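Local structure of putative surface-anchored fimbrial subunit (Corynebacterium diphtheriae, 3HR6) at residues Q103-N106 and V112-Q115; T261-N266 and F306-I311; L394-T399 and Y403-K408. The protein forms the shaft of a bacterial surface pilus as its major pilin, a chain of tandem Ig-like modules stabilised by isopeptide and disulfide bonds. All blocks are in the same frame, centred on the assembly; numbering follows the deposited sequence.

Contact 1 (Q103-N106 and V112-Q115)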
# COMPACT_ATOMS: atom_id res chain seq x y z
N GLN A 103 11.26 -21.15 7.60
CA GLN A 103 11.15 -19.92 6.82
C GLN A 103 10.38 -18.87 7.62
O GLN A 103 9.36 -19.18 8.24
CB GLN A 103 10.45 -20.10 5.48
CG GLN A 103 10.64 -18.86 4.61
CD GLN A 103 10.19 -19.01 3.17
OE1 GLN A 103 9.70 -20.07 2.74
NE2 GLN A 103 10.37 -17.93 2.40
N GLU A 104 10.85 -17.64 7.55
CA GLU A 104 10.31 -16.54 8.34
C GLU A 104 9.53 -15.59 7.45
O GLU A 104 9.61 -15.63 6.24
CB GLU A 104 11.45 -15.79 8.98
CG GLU A 104 12.34 -16.65 9.89
CD GLU A 104 11.74 -16.97 11.25
OE1 GLU A 104 10.51 -16.86 11.43
OE2 GLU A 104 12.52 -17.35 12.14
N LEU A 105 8.82 -14.69 8.11
CA LEU A 105 7.94 -13.74 7.46
C LEU A 105 8.63 -12.40 7.17
O LEU A 105 7.97 -11.45 6.72
CB LEU A 105 6.70 -13.55 8.34
CG LEU A 105 5.73 -14.72 8.38
CD1 LEU A 105 4.65 -14.43 9.46
CD2 LEU A 105 5.09 -14.99 7.02
N ASN A 106 9.94 -12.31 7.45
CA ASN A 106 10.75 -11.10 7.26
C ASN A 106 11.75 -11.17 6.06
O ASN A 106 12.84 -10.54 6.06
CB ASN A 106 11.50 -10.79 8.56
CG ASN A 106 12.61 -11.77 8.85
OD1 ASN A 106 12.58 -12.89 8.36
ND2 ASN A 106 13.63 -11.34 9.62
N VAL A 112 4.01 -16.72 0.63
CA VAL A 112 3.38 -17.75 1.42
C VAL A 112 4.51 -18.74 1.71
O VAL A 112 4.98 -19.46 0.84
CB VAL A 112 2.20 -18.43 0.69
CG1 VAL A 112 1.51 -19.47 1.59
CG2 VAL A 112 1.18 -17.34 0.22
N ARG A 113 4.97 -18.68 2.94
CA ARG A 113 6.22 -19.33 3.34
C ARG A 113 6.11 -20.80 3.46
O ARG A 113 5.02 -21.34 3.66
CB ARG A 113 6.73 -18.73 4.66
CG ARG A 113 5.79 -18.91 5.81
CD ARG A 113 6.48 -18.57 7.11
NE ARG A 113 5.53 -18.46 8.21
CZ ARG A 113 5.88 -18.22 9.47
NH1 ARG A 113 7.16 -18.11 9.81
NH2 ARG A 113 4.93 -18.11 10.40
N SER A 114 7.27 -21.45 3.37
CA SER A 114 7.40 -22.86 3.61
C SER A 114 7.10 -23.16 5.07
O SER A 114 7.39 -22.34 5.93
CB SER A 114 8.82 -23.32 3.28
OG SER A 114 9.23 -22.93 1.97
N GLN A 115 6.50 -24.31 5.31
CA GLN A 115 6.32 -24.82 6.66
C GLN A 115 7.68 -25.23 7.24
O GLN A 115 8.62 -25.52 6.49
CB GLN A 115 5.44 -26.07 6.64
CG GLN A 115 4.14 -25.86 5.88
CD GLN A 115 3.26 -24.90 6.57
OE1 GLN A 115 3.03 -25.03 7.78
NE2 GLN A 115 2.74 -23.92 5.82
O HOH W 1 10.67 -23.69 6.57
O HOH W 2 8.04 -21.72 8.44
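Gln103 and Arg113 run alongside one another head to tail, amide and guanidinium planes 71° apart: the Gln103 amide reaches toward Ser114, while the guanidinium runs back to the Gln103 carbonyl. Arg113 NH1 donates to the backbone Gln103 O at 2.9 Å, meeting a lone pair in the carbonyl plane. With CG between the backbone N and the carbonyl carbon (chi1 61°) and the chain beyond extended, its head reaches this oxygen; arginine suits the place because its N-H groups also serve Glu185, salt-bridged to NE. Leu105 lies roughly perpendicular to the arginine chain and sets its branch point over one guanidinium face, CG 3.7 Å from Arg113 CZ, which leaves the N-H groups at the edge to their polar partners. Glu104 OE1 adds a long salt bridge, 3.9 Å from Arg113 NH1; its other oxygen bonds to Thr40. The contact joins the end of strand 97-103 to the chain leading into strand 117-124, antiparallel neighbours in the N-terminal pilin domain. Leu105 also touches Ser278 and Leu294. Gln103 OE1 receives Ser114 N at 2.9 Å, almost straight at 175°, although the donor stands above the amide carbonyl plane. Small Ser114 lets its backbone N come close to that oxygen, and its OG bonds to Lys140 O. One water bridges Gln103 O to Ser114 O, and another links Gln103 N to Gln115 O.

Contact 2 (T261-N266 and F306-I311)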
# COMPACT_ATOMS: atom_id res chain seq x y z
N THR A 261 -8.43 16.27 3.74
CA THR A 261 -8.59 17.35 4.72
C THR A 261 -7.63 18.49 4.52
O THR A 261 -7.87 19.60 5.02
CB THR A 261 -8.46 16.90 6.19
OG1 THR A 261 -7.08 16.64 6.50
CG2 THR A 261 -9.26 15.64 6.44
N LYS A 262 -6.55 18.25 3.76
CA LYS A 262 -5.59 19.32 3.54
C LYS A 262 -4.77 19.06 2.33
O LYS A 262 -4.60 17.91 1.90
CB LYS A 262 -4.70 19.55 4.74
CG LYS A 262 -3.87 18.39 5.13
CD LYS A 262 -3.32 18.56 6.55
CE LYS A 262 -2.42 17.43 6.97
NZ LYS A 262 -1.80 17.73 8.34
N GLN A 263 -4.22 20.14 1.79
CA GLN A 263 -3.41 20.04 0.62
C GLN A 263 -2.06 19.43 1.00
O GLN A 263 -1.37 19.93 1.90
CB GLN A 263 -3.14 21.45 0.07
CG GLN A 263 -2.15 21.49 -1.09
CD GLN A 263 -2.00 22.89 -1.63
OE1 GLN A 263 -2.64 23.27 -2.65
NE2 GLN A 263 -1.18 23.66 -0.98
N PRO A 264 -1.64 18.40 0.25
CA PRO A 264 -0.29 17.90 0.48
C PRO A 264 0.72 19.00 0.19
O PRO A 264 0.60 19.69 -0.85
CB PRO A 264 -0.15 16.76 -0.53
CG PRO A 264 -1.47 16.39 -0.87
CD PRO A 264 -2.32 17.64 -0.80
N GLU A 265 1.65 19.18 1.09
CA GLU A 265 2.67 20.24 0.94
C GLU A 265 3.47 20.12 -0.35
O GLU A 265 3.85 21.17 -0.92
CB GLU A 265 3.59 20.26 2.14
CG GLU A 265 2.86 20.72 3.38
CD GLU A 265 3.80 21.06 4.49
OE1 GLU A 265 4.12 22.26 4.65
OE2 GLU A 265 4.27 20.12 5.19
N ASN A 266 3.65 18.90 -0.84
CA ASN A 266 4.42 18.72 -2.08
C ASN A 266 3.50 18.38 -3.22
O ASN A 266 3.95 17.85 -4.23
CB ASN A 266 5.46 17.62 -1.89
CG ASN A 266 4.84 16.28 -1.61
OD1 ASN A 266 3.62 16.14 -1.53
ND2 ASN A 266 5.70 15.25 -1.42
N PHE A 306 -1.92 17.65 -6.83
CA PHE A 306 -2.65 18.82 -6.35
C PHE A 306 -1.97 20.07 -6.82
O PHE A 306 -0.79 20.11 -7.12
CB PHE A 306 -2.78 18.81 -4.82
CG PHE A 306 -3.87 17.90 -4.33
CD1 PHE A 306 -3.73 16.51 -4.42
CD2 PHE A 306 -5.06 18.41 -3.86
CE1 PHE A 306 -4.76 15.67 -3.99
CE2 PHE A 306 -6.07 17.57 -3.42
CZ PHE A 306 -5.94 16.21 -3.50
N GLY A 307 -2.79 21.13 -6.87
CA GLY A 307 -2.28 22.44 -7.28
C GLY A 307 -2.91 23.55 -6.48
O GLY A 307 -3.84 23.37 -5.71
N GLN A 308 -2.33 24.72 -6.63
CA GLN A 308 -2.69 25.89 -5.82
C GLN A 308 -2.54 27.14 -6.69
O GLN A 308 -1.54 27.31 -7.35
CB GLN A 308 -1.69 25.98 -4.67
CG GLN A 308 -1.81 27.19 -3.82
CD GLN A 308 -0.93 27.08 -2.60
OE1 GLN A 308 -1.39 26.62 -1.55
NE2 GLN A 308 0.34 27.49 -2.73
N ILE A 309 -3.54 28.00 -6.64
CA ILE A 309 -3.58 29.25 -7.41
C ILE A 309 -3.41 30.37 -6.41
O ILE A 309 -4.09 30.41 -5.41
CB ILE A 309 -4.92 29.40 -8.15
CG1 ILE A 309 -5.03 28.34 -9.24
CG2 ILE A 309 -5.02 30.79 -8.78
CD1 ILE A 309 -6.44 28.20 -9.76
N THR A 310 -2.49 31.27 -6.67
CA THR A 310 -2.34 32.49 -5.83
C THR A 310 -2.69 33.72 -6.64
O THR A 310 -2.06 34.00 -7.66
CB THR A 310 -0.95 32.62 -5.18
OG1 THR A 310 -0.70 31.48 -4.35
CG2 THR A 310 -0.89 33.86 -4.30
N ILE A 311 -3.67 34.49 -6.16
CA ILE A 311 -4.10 35.71 -6.82
C ILE A 311 -3.31 36.82 -6.13
O ILE A 311 -3.22 36.81 -4.90
CB ILE A 311 -5.65 35.95 -6.65
CG1 ILE A 311 -6.47 34.84 -7.31
CG2 ILE A 311 -6.08 37.31 -7.25
CD1 ILE A 311 -7.98 34.95 -7.05
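With CG anti to the backbone N in both Gln263 (chi1 173°) and Gln308 (chi1 174°), and both chains extended, the two glutamines reach out and meet roughly square-on. Gln263 NE2 donates a hydrogen to Gln308 OE1 at 3.0 Å; the acceptor lies in the Gln263 amide plane, whereas the donor stands well above the carbonyl plane of Gln308. Glutamine suits both places because each amide can give and take at once: Gln263 OE1 accepts from Gly366 N, Gln308 OE1 also binds Ser365 OG, and Gln308 NE2 turns to Glu425. Gln263 OE1 lies 3.3 Å from Gly307 O, a pairing of two acceptors that does not bond. The loop 261-266 connects strands 251-259 and 268-276, in the region assigned to the Cna-B-like family, while 306-311 belongs to the long strand 302-315, which pairs with 268-276 and 361-375. Beside the amides, Pro264 makes a CH-pi contact over one face of Phe306, with CD 4.1 Å from the ring centroid. Proline serves well here, since its CD is bonded to nitrogen and its C-H groups are slightly polarised. Leu269 touches both Pro264 and Phe306, and the Phe306 ring also meets that of His368.

Contact 3 (L394-T399 and Y403-K408)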
# COMPACT_ATOMS: atom_id res chain seq x y z
N LEU A 394 -10.82 32.22 -13.49
CA LEU A 394 -11.37 32.95 -12.36
C LEU A 394 -12.38 33.97 -12.85
O LEU A 394 -12.14 34.66 -13.85
CB LEU A 394 -10.25 33.68 -11.65
CG LEU A 394 -9.22 32.81 -10.90
CD1 LEU A 394 -7.92 33.67 -10.58
CD2 LEU A 394 -9.84 32.20 -9.63
N VAL A 395 -13.48 34.08 -12.13
CA VAL A 395 -14.48 35.11 -12.41
C VAL A 395 -14.51 36.05 -11.23
O VAL A 395 -14.72 35.63 -10.07
CB VAL A 395 -15.89 34.51 -12.64
CG1 VAL A 395 -16.97 35.63 -12.66
CG2 VAL A 395 -15.93 33.68 -13.90
N GLU A 396 -14.32 37.34 -11.50
CA GLU A 396 -14.41 38.35 -10.48
C GLU A 396 -15.86 38.70 -10.23
O GLU A 396 -16.53 39.23 -11.13
CB GLU A 396 -13.65 39.61 -10.87
CG GLU A 396 -13.56 40.58 -9.73
CD GLU A 396 -12.70 41.76 -10.03
OE1 GLU A 396 -12.92 42.45 -11.05
OE2 GLU A 396 -11.83 42.03 -9.19
N THR A 397 -16.36 38.41 -9.03
CA THR A 397 -17.78 38.63 -8.71
C THR A 397 -18.03 39.93 -7.94
O THR A 397 -19.16 40.40 -7.89
CB THR A 397 -18.38 37.48 -7.90
OG1 THR A 397 -17.66 37.33 -6.67
CG2 THR A 397 -18.39 36.17 -8.69
N ALA A 398 -16.99 40.50 -7.35
CA ALA A 398 -17.09 41.77 -6.66
C ALA A 398 -15.73 42.45 -6.69
O ALA A 398 -14.68 41.79 -6.84
CB ALA A 398 -17.59 41.57 -5.23
N THR A 399 -15.77 43.77 -6.62
CA THR A 399 -14.56 44.55 -6.55
C THR A 399 -14.74 45.74 -5.61
O THR A 399 -15.70 45.78 -4.85
CB THR A 399 -14.17 44.95 -7.97
OG1 THR A 399 -12.84 45.49 -7.97
CG2 THR A 399 -15.19 45.95 -8.54
N TYR A 403 -14.47 50.83 -8.90
CA TYR A 403 -13.70 50.03 -9.83
C TYR A 403 -14.65 49.25 -10.75
O TYR A 403 -15.80 49.01 -10.39
CB TYR A 403 -12.77 49.05 -9.08
CG TYR A 403 -11.57 49.79 -8.54
CD1 TYR A 403 -10.41 49.88 -9.28
CD2 TYR A 403 -11.65 50.47 -7.35
CE1 TYR A 403 -9.32 50.63 -8.82
CE2 TYR A 403 -10.57 51.21 -6.88
CZ TYR A 403 -9.41 51.29 -7.62
OH TYR A 403 -8.33 52.02 -7.13
N GLU A 404 -14.13 48.88 -11.92
CA GLU A 404 -14.86 48.12 -12.94
C GLU A 404 -14.57 46.63 -12.78
O GLU A 404 -13.41 46.21 -12.74
CB GLU A 404 -14.43 48.51 -14.36
CG GLU A 404 -14.38 49.99 -14.67
CD GLU A 404 -15.74 50.63 -14.76
OE1 GLU A 404 -16.75 49.90 -14.82
OE2 GLU A 404 -15.80 51.88 -14.77
N LEU A 405 -15.62 45.82 -12.76
CA LEU A 405 -15.43 44.38 -12.76
C LEU A 405 -14.78 43.89 -14.05
O LEU A 405 -15.10 44.34 -15.15
CB LEU A 405 -16.77 43.67 -12.59
CG LEU A 405 -17.33 43.71 -11.17
CD1 LEU A 405 -18.82 43.43 -11.09
CD2 LEU A 405 -16.56 42.73 -10.27
N LEU A 406 -13.89 42.90 -13.93
CA LEU A 406 -13.43 42.16 -15.09
C LEU A 406 -14.55 41.44 -15.86
O LEU A 406 -15.18 40.52 -15.35
CB LEU A 406 -12.38 41.12 -14.65
CG LEU A 406 -10.93 41.60 -14.54
CD1 LEU A 406 -10.71 42.79 -13.62
CD2 LEU A 406 -10.08 40.40 -14.06
N PRO A 407 -14.77 41.82 -17.14
CA PRO A 407 -15.89 41.23 -17.91
C PRO A 407 -15.76 39.76 -18.35
O PRO A 407 -16.77 39.11 -18.64
CB PRO A 407 -15.97 42.12 -19.14
CG PRO A 407 -14.63 42.80 -19.23
CD PRO A 407 -14.08 42.89 -17.86
N LYS A 408 -14.53 39.26 -18.43
CA LYS A 408 -14.30 37.92 -18.93
C LYS A 408 -13.58 37.11 -17.85
O LYS A 408 -12.89 37.69 -17.01
CB LYS A 408 -13.48 37.94 -20.22
CG LYS A 408 -14.21 38.54 -21.42
CD LYS A 408 -13.45 38.29 -22.72
CE LYS A 408 -14.13 38.88 -23.96
NZ LYS A 408 -15.58 38.51 -24.10
O HOH W 3 -14.17 38.07 -14.26
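Glu396 N, Leu406 O and Lys408 O share one water, which accepts from Glu396 N at 2.9 Å and donates to the two carbonyls. The water bridges the two chains where strand 391-398 of the C-terminal Ig-like module nears its end and the chain turns back, nearly antiparallel, toward strand 410-412. A classic beta bulge, in which Thr397 and Ala398 both face Thr327, disturbs the strand just there. Glu396, long enough to cross the gap, holds CG anti to the backbone N (chi1 -171°) and is extended, so that its carboxylate meets the returning chain. Leu406 N donates to Glu396 OE1 at 3.1 Å, nearly straight at 172° and from almost directly beyond the oxygen. Glu396 also touches Lys313, and its OE2 lies close to Asn432 OD1; the grouping is consistent with the Lys-Asn isopeptide sites of such pilins, where a neighbouring acidic residue assists. Leu405 lays CD2 against the Glu396 stem, 3.7 Å from Glu396 CG, and against the Ala398 backbone, while Leu406 CD1 lies 3.4 Å from Glu396 OE1. Thr399 and Leu405 lie side by side, pointing opposite ways, with Thr399 CG2 near Leu405 CD2. The Tyr403 ring leads away to meet Phe315 edge-to-face, leaving its CB 3.7 Å from Thr399 OG1.

In the fold
The contacts follow one another along the chain and along the elongated molecule. Contact 1, in the N-terminal pilin domain, lies across the chain's centre from the other two, its centre about 43 Å from that of contact 2 and about 66 Å from that of contact 3. Contacts 2 and 3 have centres about 24 Å apart and meet directly, Ile311 CG1 lying 3.8 Å from Leu394 CD1. Here strand 302-315, whose sheet also includes strand 268-276 of the Cna-B-like region, packs against the four-stranded sheet containing 391-398. One strand thus runs from the junction at contact 2 into the C-terminal sandwich, consistent with a rod-like pilin of tandem modules.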